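Local coordinates for protein nsp9 (Porcine coronavirus HKU15, PDB 5YM6) that binds nucleic acid as a coronavirus replicase subunit, with an affinity that dimerization enhances, at residues C5-N14 with T25-R33; I38-L49 with V81-I90. All coordinates share one frame; numbering follows the deposited sequence.

Interaction 1. Residues C5-N14 with T25-R33; sequences CLRNVFTAQN and TVKSFYVTR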
loop_
_atom_site.group_PDB
_atom_site.type_symbol
_atom_site.label_atom_id
_atom_site.label_comp_id
_atom_site.label_asym_id
_atom_site.label_seq_id
_atom_site.Cartn_x
_atom_site.Cartn_y
_atom_site.Cartn_z
ATOM N N CYS B 5 -3.772 -3.116 -12.843
ATOM C CA CYS B 5 -3.030 -4.338 -12.544
ATOM C C CYS B 5 -2.964 -4.554 -11.041
ATOM O O CYS B 5 -2.256 -3.830 -10.332
ATOM C CB CYS B 5 -1.613 -4.271 -13.118
ATOM S SG CYS B 5 -1.525 -4.178 -14.919
ATOM N N LEU B 6 -3.697 -5.539 -10.543
ATOM C CA LEU B 6 -3.678 -5.796 -9.112
ATOM C C LEU B 6 -2.295 -6.291 -8.708
ATOM O O LEU B 6 -1.624 -6.998 -9.457
ATOM C CB LEU B 6 -4.766 -6.792 -8.705
ATOM C CG LEU B 6 -6.150 -6.136 -8.586
ATOM C CD1 LEU B 6 -7.124 -6.976 -7.766
ATOM C CD2 LEU B 6 -6.031 -4.724 -8.002
ATOM N N ARG B 7 -1.853 -5.860 -7.539
ATOM C CA ARG B 7 -0.568 -6.289 -7.025
ATOM C C ARG B 7 -0.807 -7.169 -5.814
ATOM O O ARG B 7 -1.777 -6.985 -5.087
ATOM C CB ARG B 7 0.301 -5.082 -6.676
ATOM C CG ARG B 7 0.737 -4.256 -7.876
ATOM C CD ARG B 7 1.233 -2.899 -7.419
ATOM N NE ARG B 7 1.960 -2.170 -8.454
ATOM C CZ ARG B 7 1.391 -1.467 -9.429
ATOM N NH1 ARG B 7 2.157 -0.841 -10.311
ATOM N NH2 ARG B 7 0.068 -1.389 -9.530
ATOM N N ASN B 8 0.065 -8.143 -5.601
ATOM C CA ASN B 8 -0.049 -8.978 -4.427
ATOM C C ASN B 8 1.226 -8.907 -3.613
ATOM O O ASN B 8 2.270 -8.487 -4.119
ATOM C CB ASN B 8 -0.347 -10.430 -4.807
ATOM C CG ASN B 8 -1.786 -10.638 -5.229
ATOM O OD1 ASN B 8 -2.693 -9.965 -4.740
ATOM N ND2 ASN B 8 -2.004 -11.577 -6.141
ATOM N N VAL B 9 1.120 -9.288 -2.349
ATOM C CA VAL B 9 2.289 -9.469 -1.500
ATOM C C VAL B 9 2.411 -10.949 -1.120
ATOM O O VAL B 9 1.444 -11.564 -0.668
ATOM C CB VAL B 9 2.213 -8.604 -0.208
ATOM C CG1 VAL B 9 3.346 -8.954 0.744
ATOM C CG2 VAL B 9 2.225 -7.114 -0.541
ATOM N N PHE B 10 3.588 -11.539 -1.301
ATOM C CA PHE B 10 3.797 -12.855 -0.720
ATOM C C PHE B 10 5.139 -12.853 -0.014
ATOM O O PHE B 10 6.037 -12.085 -0.358
ATOM C CB PHE B 10 3.687 -13.982 -1.771
ATOM C CG PHE B 10 4.967 -14.291 -2.511
ATOM C CD1 PHE B 10 5.283 -13.635 -3.689
ATOM C CD2 PHE B 10 5.834 -15.270 -2.050
ATOM C CE1 PHE B 10 6.459 -13.923 -4.375
ATOM C CE2 PHE B 10 7.006 -15.565 -2.739
ATOM C CZ PHE B 10 7.318 -14.890 -3.896
ATOM N N THR B 11 5.251 -13.712 0.984
ATOM C CA THR B 11 6.414 -13.731 1.853
ATOM C C THR B 11 7.212 -15.020 1.730
ATOM O O THR B 11 6.652 -16.103 1.560
ATOM C CB THR B 11 5.993 -13.536 3.317
ATOM O OG1 THR B 11 5.133 -14.609 3.712
ATOM C CG2 THR B 11 5.249 -12.222 3.483
ATOM N N ALA B 12 8.530 -14.893 1.802
ATOM C CA ALA B 12 9.405 -16.055 1.879
ATOM C C ALA B 12 10.586 -15.733 2.784
ATOM O O ALA B 12 10.439 -14.996 3.737
ATOM C CB ALA B 12 9.865 -16.466 0.496
ATOM N N GLN B 13 11.759 -16.286 2.504
ATOM C CA GLN B 13 12.898 -16.034 3.372
ATOM C C GLN B 13 14.116 -15.615 2.579
ATOM O O GLN B 13 14.338 -16.087 1.477
ATOM C CB GLN B 13 13.232 -17.274 4.204
ATOM C CG GLN B 13 12.149 -17.632 5.228
ATOM C CD GLN B 13 12.345 -19.007 5.855
ATOM O OE1 GLN B 13 12.153 -20.040 5.199
ATOM N NE2 GLN B 13 12.706 -19.028 7.139
ATOM N N ASN B 14 14.917 -14.734 3.154
ATOM C CA ASN B 14 16.193 -14.377 2.547
ATOM C C ASN B 14 17.284 -14.395 3.615
ATOM O O ASN B 14 17.003 -14.531 4.805
ATOM C CB ASN B 14 16.126 -12.984 1.876
ATOM C CG ASN B 14 15.453 -13.000 0.497
ATOM O OD1 ASN B 14 14.282 -13.317 0.365
ATOM N ND2 ASN B 14 16.205 -12.608 -0.531
ATOM N N THR B 25 18.812 -15.563 8.752
ATOM C CA THR B 25 17.658 -15.714 7.881
ATOM C C THR B 25 16.574 -14.727 8.295
ATOM O O THR B 25 16.322 -14.530 9.491
ATOM C CB THR B 25 17.108 -17.164 7.907
ATOM O OG1 THR B 25 15.831 -17.200 7.257
ATOM C CG2 THR B 25 16.915 -17.621 9.306
ATOM N N VAL B 26 15.948 -14.089 7.310
ATOM C CA VAL B 26 14.903 -13.103 7.574
ATOM C C VAL B 26 13.638 -13.400 6.763
ATOM O O VAL B 26 13.690 -14.080 5.744
ATOM C CB VAL B 26 15.386 -11.658 7.250
ATOM C CG1 VAL B 26 16.579 -11.280 8.120
ATOM C CG2 VAL B 26 15.758 -11.522 5.766
ATOM N N LYS B 27 12.503 -12.897 7.233
ATOM C CA LYS B 27 11.256 -12.981 6.491
ATOM C C LYS B 27 11.238 -11.908 5.419
ATOM O O LYS B 27 11.466 -10.732 5.719
ATOM C CB LYS B 27 10.064 -12.813 7.421
ATOM C CG LYS B 27 8.730 -12.773 6.711
ATOM C CD LYS B 27 7.591 -12.850 7.722
ATOM C CE LYS B 27 6.244 -13.033 7.059
ATOM N NZ LYS B 27 5.163 -12.957 8.084
ATOM N N SER B 28 10.976 -12.297 4.176
ATOM C CA SER B 28 11.011 -11.333 3.078
ATOM C C SER B 28 9.634 -11.059 2.499
ATOM O O SER B 28 8.805 -11.960 2.390
ATOM C CB SER B 28 11.949 -11.831 1.984
ATOM O OG SER B 28 11.585 -13.153 1.601
ATOM N N PHE B 29 9.411 -9.808 2.098
ATOM C CA PHE B 29 8.133 -9.369 1.540
ATOM C C PHE B 29 8.337 -8.972 0.092
ATOM O O PHE B 29 9.095 -8.056 -0.208
ATOM C CB PHE B 29 7.560 -8.192 2.332
ATOM C CG PHE B 29 7.175 -8.546 3.743
ATOM C CD1 PHE B 29 8.147 -8.713 4.724
ATOM C CD2 PHE B 29 5.853 -8.735 4.083
ATOM C CE1 PHE B 29 7.793 -9.047 6.014
ATOM C CE2 PHE B 29 5.501 -9.073 5.381
ATOM C CZ PHE B 29 6.465 -9.229 6.333
ATOM N N TYR B 30 7.669 -9.683 -0.804
ATOM C CA TYR B 30 7.754 -9.388 -2.222
ATOM C C TYR B 30 6.444 -8.776 -2.704
ATOM O O TYR B 30 5.380 -9.186 -2.274
ATOM C CB TYR B 30 8.048 -10.654 -3.029
ATOM C CG TYR B 30 9.436 -11.219 -2.840
ATOM C CD1 TYR B 30 9.703 -12.151 -1.849
ATOM C CD2 TYR B 30 10.468 -10.830 -3.679
ATOM C CE1 TYR B 30 10.970 -12.668 -1.685
ATOM C CE2 TYR B 30 11.739 -11.343 -3.530
ATOM C CZ TYR B 30 11.979 -12.266 -2.532
ATOM O OH TYR B 30 13.241 -12.769 -2.385
ATOM N N VAL B 31 6.536 -7.798 -3.594
ATOM C CA VAL B 31 5.352 -7.340 -4.305
ATOM C C VAL B 31 5.401 -7.947 -5.699
ATOM O O VAL B 31 6.418 -7.857 -6.383
ATOM C CB VAL B 31 5.261 -5.809 -4.383
ATOM C CG1 VAL B 31 4.118 -5.398 -5.320
ATOM C CG2 VAL B 31 5.025 -5.232 -2.988
ATOM N N THR B 32 4.298 -8.562 -6.104
ATOM C CA THR B 32 4.184 -9.121 -7.440
ATOM C C THR B 32 3.239 -8.285 -8.289
ATOM O O THR B 32 2.242 -7.760 -7.789
ATOM C CB THR B 32 3.656 -10.566 -7.425
ATOM O OG1 THR B 32 2.299 -10.571 -6.964
ATOM C CG2 THR B 32 4.495 -11.432 -6.514
ATOM N N ARG B 33 3.563 -8.198 -9.573
ATOM C CA ARG B 33 2.732 -7.506 -10.552
ATOM C C ARG B 33 3.113 -7.968 -11.950
ATOM O O ARG B 33 4.293 -7.990 -12.299
ATOM C CB ARG B 33 2.891 -5.993 -10.438
ATOM C CG ARG B 33 1.955 -5.208 -11.346
ATOM C CD ARG B 33 2.581 -3.888 -11.777
ATOM N NE ARG B 33 1.664 -3.101 -12.599
ATOM C CZ ARG B 33 1.574 -3.201 -13.923
ATOM N NH1 ARG B 33 0.708 -2.449 -14.591
ATOM N NH2 ARG B 33 2.344 -4.061 -14.580
#
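Tyr30 and Asn14 meet at their polar ends: the phenol OH donates to OD1 of Asn14 over 3.0 Å, lying in the plane of the amide on a lone pair of the oxygen. The hydroxyl of Ser28 lies equally close to this OD1, while ND2 of the same amide is bound to the backbone oxygen of Thr53 in strand 49-55, which fixes the rotation of the group. Farther along the same face the Phe10 ring lies nearly parallel to that of Tyr30, planes 16° apart, but slid so far that they barely overlap. Phe10 CG sits between its own backbone N and carbonyl carbon (chi1 87°), which leans the ring across toward strand 23-33, so that CE1 comes 3.9 Å from Tyr30 CB. The CG2 methyl of Thr32 meets the same ring at its edge, 3.7 Å from CD1. These residues belong to a long antiparallel beta hairpin, strands 8-18 and 23-33, whose paired backbones exchange hydrogen bonds at Asn8-Thr32, Phe10-Tyr30, Ala12-Ser28 and Asn14-Val26. The other face carries Val9, Thr11, Phe29 and Val31. There the CG2 methyl of Thr11 stands over the Phe29 ring in a CH-pi contact, 4.0 Å from its centroid, and Val9 CG1 approaches the ring edge. At the end of the pairing, Arg33 CD lies over one face of the Arg7 guanidinium, whose plane is turned 59° from that of the Arg33 guanidinium. Arg7 also packs on Leu93 and Met97 of helix 92-105 and on Ile99 of the second subunit.

Interaction 2. Residues I38-L49 with V81-I90; sequences ILVAITSTKDNL and VVYLYFIQNI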
loop_
_atom_site.group_PDB
_atom_site.type_symbol
_atom_site.label_atom_id
_atom_site.label_comp_id
_atom_site.label_asym_id
_atom_site.label_seq_id
_atom_site.Cartn_x
_atom_site.Cartn_y
_atom_site.Cartn_z
ATOM N N ILE B 38 9.281 -8.205 -6.897
ATOM C CA ILE B 38 10.335 -7.305 -6.445
ATOM C C ILE B 38 10.447 -7.395 -4.917
ATOM O O ILE B 38 9.440 -7.401 -4.220
ATOM C CB ILE B 38 10.075 -5.838 -6.893
ATOM C CG1 ILE B 38 11.104 -4.888 -6.267
ATOM C CG2 ILE B 38 8.669 -5.414 -6.555
ATOM C CD1 ILE B 38 11.160 -3.497 -6.934
ATOM N N LEU B 39 11.665 -7.510 -4.404
ATOM C CA LEU B 39 11.853 -7.540 -2.951
ATOM C C LEU B 39 11.672 -6.135 -2.388
ATOM O O LEU B 39 12.396 -5.220 -2.762
ATOM C CB LEU B 39 13.232 -8.088 -2.593
ATOM C CG LEU B 39 13.557 -8.060 -1.094
ATOM C CD1 LEU B 39 12.584 -8.963 -0.392
ATOM C CD2 LEU B 39 15.000 -8.467 -0.835
ATOM N N VAL B 40 10.705 -5.973 -1.494
ATOM C CA VAL B 40 10.368 -4.647 -0.958
ATOM C C VAL B 40 10.802 -4.430 0.487
ATOM O O VAL B 40 11.242 -3.336 0.853
ATOM C CB VAL B 40 8.851 -4.401 -1.076
ATOM C CG1 VAL B 40 8.453 -3.108 -0.346
ATOM C CG2 VAL B 40 8.468 -4.343 -2.551
ATOM N N ALA B 41 10.682 -5.467 1.311
ATOM C CA ALA B 41 11.002 -5.339 2.737
ATOM C C ALA B 41 11.387 -6.661 3.377
ATOM O O ALA B 41 11.067 -7.736 2.855
ATOM C CB ALA B 41 9.809 -4.726 3.489
ATOM N N ILE B 42 12.064 -6.583 4.528
ATOM C CA ILE B 42 12.292 -7.767 5.341
ATOM C C ILE B 42 11.920 -7.453 6.777
ATOM O O ILE B 42 11.923 -6.282 7.174
ATOM C CB ILE B 42 13.745 -8.239 5.273
ATOM C CG1 ILE B 42 14.689 -7.160 5.816
ATOM C CG2 ILE B 42 14.100 -8.608 3.826
ATOM C CD1 ILE B 42 16.082 -7.661 6.116
ATOM N N THR B 43 11.562 -8.487 7.535
ATOM C CA THR B 43 11.438 -8.354 8.985
ATOM C C THR B 43 12.321 -9.358 9.709
ATOM O O THR B 43 12.629 -10.437 9.205
ATOM C CB THR B 43 9.992 -8.524 9.476
ATOM O OG1 THR B 43 9.503 -9.825 9.116
ATOM C CG2 THR B 43 9.088 -7.446 8.884
ATOM N N SER B 44 12.750 -8.964 10.900
ATOM C CA SER B 44 13.724 -9.716 11.674
ATOM C C SER B 44 13.594 -9.307 13.127
ATOM O O SER B 44 13.130 -8.216 13.407
ATOM C CB SER B 44 15.141 -9.424 11.184
ATOM O OG SER B 44 16.101 -9.991 12.051
ATOM N N THR B 45 14.025 -10.163 14.046
ATOM C CA THR B 45 14.100 -9.754 15.439
ATOM C C THR B 45 15.405 -8.990 15.699
ATOM O O THR B 45 15.590 -8.411 16.771
ATOM C CB THR B 45 13.997 -10.958 16.386
ATOM O OG1 THR B 45 14.972 -11.935 16.014
ATOM C CG2 THR B 45 12.610 -11.580 16.296
ATOM N N LYS B 46 16.302 -8.974 14.718
ATOM C CA LYS B 46 17.582 -8.265 14.866
ATOM C C LYS B 46 17.419 -6.804 14.461
ATOM O O LYS B 46 16.763 -6.512 13.450
ATOM C CB LYS B 46 18.676 -8.922 14.026
ATOM C CG LYS B 46 19.052 -10.346 14.438
ATOM C CD LYS B 46 20.287 -10.833 13.672
ATOM C CE LYS B 46 21.480 -9.903 13.902
ATOM N NZ LYS B 46 22.693 -10.197 13.068
ATOM N N ASP B 47 18.021 -5.889 15.223
ATOM C CA ASP B 47 17.882 -4.465 14.921
ATOM C C ASP B 47 19.089 -3.889 14.174
ATOM O O ASP B 47 19.130 -2.689 13.897
ATOM C CB ASP B 47 17.619 -3.661 16.207
ATOM C CG ASP B 47 18.837 -3.569 17.140
ATOM O OD1 ASP B 47 19.866 -4.240 16.925
ATOM O OD2 ASP B 47 18.743 -2.807 18.122
ATOM N N ASN B 48 20.041 -4.746 13.810
ATOM C CA ASN B 48 21.301 -4.278 13.238
ATOM C C ASN B 48 21.588 -4.765 11.824
ATOM O O ASN B 48 22.749 -4.852 11.428
ATOM C CB ASN B 48 22.478 -4.670 14.143
ATOM C CG ASN B 48 22.587 -6.174 14.356
ATOM O OD1 ASN B 48 21.588 -6.869 14.391
ATOM N ND2 ASN B 48 23.816 -6.674 14.494
ATOM N N LEU B 49 20.548 -5.059 11.047
ATOM C CA LEU B 49 20.775 -5.538 9.688
ATOM C C LEU B 49 21.176 -4.385 8.764
ATOM O O LEU B 49 20.645 -3.277 8.857
ATOM C CB LEU B 49 19.526 -6.250 9.144
ATOM C CG LEU B 49 19.068 -7.427 10.011
ATOM C CD1 LEU B 49 17.913 -8.155 9.352
ATOM C CD2 LEU B 49 20.232 -8.395 10.278
ATOM N N VAL B 81 9.100 -8.039 19.849
ATOM C CA VAL B 81 9.465 -6.862 19.073
ATOM C C VAL B 81 10.094 -7.279 17.742
ATOM O O VAL B 81 11.067 -8.035 17.714
ATOM C CB VAL B 81 10.443 -5.960 19.841
ATOM C CG1 VAL B 81 10.750 -4.718 19.040
ATOM C CG2 VAL B 81 9.863 -5.578 21.199
ATOM N N VAL B 82 9.522 -6.788 16.648
ATOM C CA VAL B 82 9.992 -7.101 15.301
ATOM C C VAL B 82 10.549 -5.832 14.664
ATOM O O VAL B 82 10.101 -4.741 14.997
ATOM C CB VAL B 82 8.836 -7.660 14.424
ATOM C CG1 VAL B 82 9.366 -8.231 13.133
ATOM C CG2 VAL B 82 8.051 -8.718 15.195
ATOM N N TYR B 83 11.518 -5.954 13.756
ATOM C CA TYR B 83 11.979 -4.787 13.001
ATOM C C TYR B 83 11.714 -4.936 11.518
ATOM O O TYR B 83 12.064 -5.943 10.921
ATOM C CB TYR B 83 13.463 -4.543 13.228
ATOM C CG TYR B 83 13.762 -4.294 14.678
ATOM C CD1 TYR B 83 13.607 -3.027 15.236
ATOM C CD2 TYR B 83 14.156 -5.333 15.500
ATOM C CE1 TYR B 83 13.865 -2.813 16.585
ATOM C CE2 TYR B 83 14.417 -5.130 16.828
ATOM C CZ TYR B 83 14.268 -3.874 17.368
ATOM O OH TYR B 83 14.532 -3.703 18.714
ATOM N N LEU B 84 11.086 -3.923 10.943
ATOM C CA LEU B 84 10.780 -3.884 9.522
ATOM C C LEU B 84 11.823 -3.026 8.823
ATOM O O LEU B 84 12.097 -1.889 9.256
ATOM C CB LEU B 84 9.371 -3.313 9.291
ATOM C CG LEU B 84 8.955 -2.991 7.848
ATOM C CD1 LEU B 84 8.713 -4.255 7.070
ATOM C CD2 LEU B 84 7.692 -2.115 7.818
ATOM N N TYR B 85 12.422 -3.568 7.766
ATOM C CA TYR B 85 13.405 -2.831 6.980
ATOM C C TYR B 85 12.933 -2.777 5.546
ATOM O O TYR B 85 12.725 -3.832 4.940
ATOM C CB TYR B 85 14.773 -3.505 6.968
ATOM C CG TYR B 85 15.472 -3.768 8.278
ATOM C CD1 TYR B 85 15.086 -4.824 9.096
ATOM C CD2 TYR B 85 16.580 -3.017 8.646
ATOM C CE1 TYR B 85 15.761 -5.090 10.280
ATOM C CE2 TYR B 85 17.264 -3.290 9.818
ATOM C CZ TYR B 85 16.844 -4.321 10.628
ATOM O OH TYR B 85 17.522 -4.589 11.793
ATOM N N PHE B 86 12.778 -1.575 4.993
ATOM C CA PHE B 86 12.520 -1.459 3.572
ATOM C C PHE B 86 13.829 -1.504 2.812
ATOM O O PHE B 86 14.871 -1.073 3.309
ATOM C CB PHE B 86 11.765 -0.172 3.243
ATOM C CG PHE B 86 10.326 -0.226 3.624
ATOM C CD1 PHE B 86 9.456 -1.040 2.926
ATOM C CD2 PHE B 86 9.853 0.503 4.694
ATOM C CE1 PHE B 86 8.125 -1.112 3.273
ATOM C CE2 PHE B 86 8.519 0.441 5.042
ATOM C CZ PHE B 86 7.662 -0.370 4.329
ATOM N N ILE B 87 13.771 -2.060 1.612
ATOM C CA ILE B 87 14.938 -2.101 0.740
ATOM C C ILE B 87 15.165 -0.676 0.211
ATOM O O ILE B 87 14.205 0.028 -0.097
ATOM C CB ILE B 87 14.741 -3.117 -0.411
ATOM C CG1 ILE B 87 15.198 -4.523 0.031
ATOM C CG2 ILE B 87 15.559 -2.729 -1.637
ATOM C CD1 ILE B 87 14.450 -5.088 1.202
ATOM N N GLN B 88 16.423 -0.253 0.132
ATOM C CA GLN B 88 16.732 1.125 -0.234
ATOM C C GLN B 88 16.142 1.475 -1.602
ATOM O O GLN B 88 16.210 0.673 -2.535
ATOM C CB GLN B 88 18.239 1.375 -0.226
ATOM C CG GLN B 88 18.566 2.845 -0.504
ATOM C CD GLN B 88 20.026 3.191 -0.316
ATOM O OE1 GLN B 88 20.906 2.364 -0.541
ATOM N NE2 GLN B 88 20.290 4.429 0.099
ATOM N N ASN B 89 15.533 2.659 -1.671
ATOM C CA ASN B 89 14.990 3.239 -2.905
ATOM C C ASN B 89 13.732 2.566 -3.429
ATOM O O ASN B 89 13.295 2.828 -4.545
ATOM C CB ASN B 89 16.058 3.240 -4.004
ATOM C CG ASN B 89 17.190 4.177 -3.694
ATOM O OD1 ASN B 89 16.987 5.236 -3.092
ATOM N ND2 ASN B 89 18.395 3.798 -4.093
ATOM N N ILE B 90 13.131 1.702 -2.627
ATOM C CA ILE B 90 11.896 1.083 -3.059
ATOM C C ILE B 90 10.802 2.174 -3.108
ATOM O O ILE B 90 10.837 3.135 -2.342
ATOM C CB ILE B 90 11.525 -0.100 -2.136
ATOM C CG1 ILE B 90 10.833 -1.206 -2.934
ATOM C CG2 ILE B 90 10.789 0.364 -0.913
ATOM C CD1 ILE B 90 11.826 -2.063 -3.709
HETATM O O HOH W 1 13.826 -8.188 19.000
#
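With CG anti to its carbonyl carbon (chi1 -58°), Tyr85 sends its ring along the strand toward the turn after strand 36-44, where the OH meets Lys46 and Leu49; Tyr83, turned alike (chi1 -60°), turns a face of its ring to Asp47. The two strands, 36-44 and 82-86, are antiparallel neighbours in the beta sheet of the nsp9 fold, with Ile42-Tyr85 and Ser44-Tyr83 as hydrogen-bonded pairs. The Tyr85 hydroxyl is gripped twice: it donates to Lys46 O over 2.6 Å and accepts from Leu49 N in a nearly straight bond (170° at the hydrogen). Leu49 CB lies over a face of this ring, 4.0 Å from the centroid. In the turn itself, Ser44 OG accepts from Lys46 N, an ST turn, and Asp47 CB sits over the face of Tyr83, 3.6 Å from its centroid. On the other face of the sheet, Ala41 CB touches both Leu84 CD1 and Phe86 CD1, and Thr43 CG2 packs on Leu84 CD1; beyond them, Ile102 of helix 92-105 meets Leu84, as does Leu4 of the second subunit. Val40 and Ala41 form a classic beta bulge opposite Phe29, and Val40 O accepts from Ile87 N with the donor well above the carbonyl plane. Past the bulge, the type II turn from Ile87 to Ile90 brings Ile90 CG1 across Val40 CG2, while the methyls Ile38 CD1 and Ile90 CD1 meet tip to tip at 3.6 Å.

Both interactions pair antiparallel strands of one sheet, and strands 23-33 and 36-44, neighbours in it, join them: Phe29 N lies 2.8 Å from Ala41 O, a probable hydrogen bond, and Phe29 CE1 packs on Thr43 CG2. Interaction 1 is the more exposed, a local hairpin in which none of residues 5-14 is buried, whereas interaction 2 links strands far apart in sequence and half of its touching residues are buried. Tyrosine hydroxyls serve each differently, binding a side-chain amide in residues 5-14 but backbone atoms of a turn in residues 38-49. Helix 92-105 and the second subunit reach both contacts, with the arginine-bearing end of interaction 1 meeting that subunit more broadly.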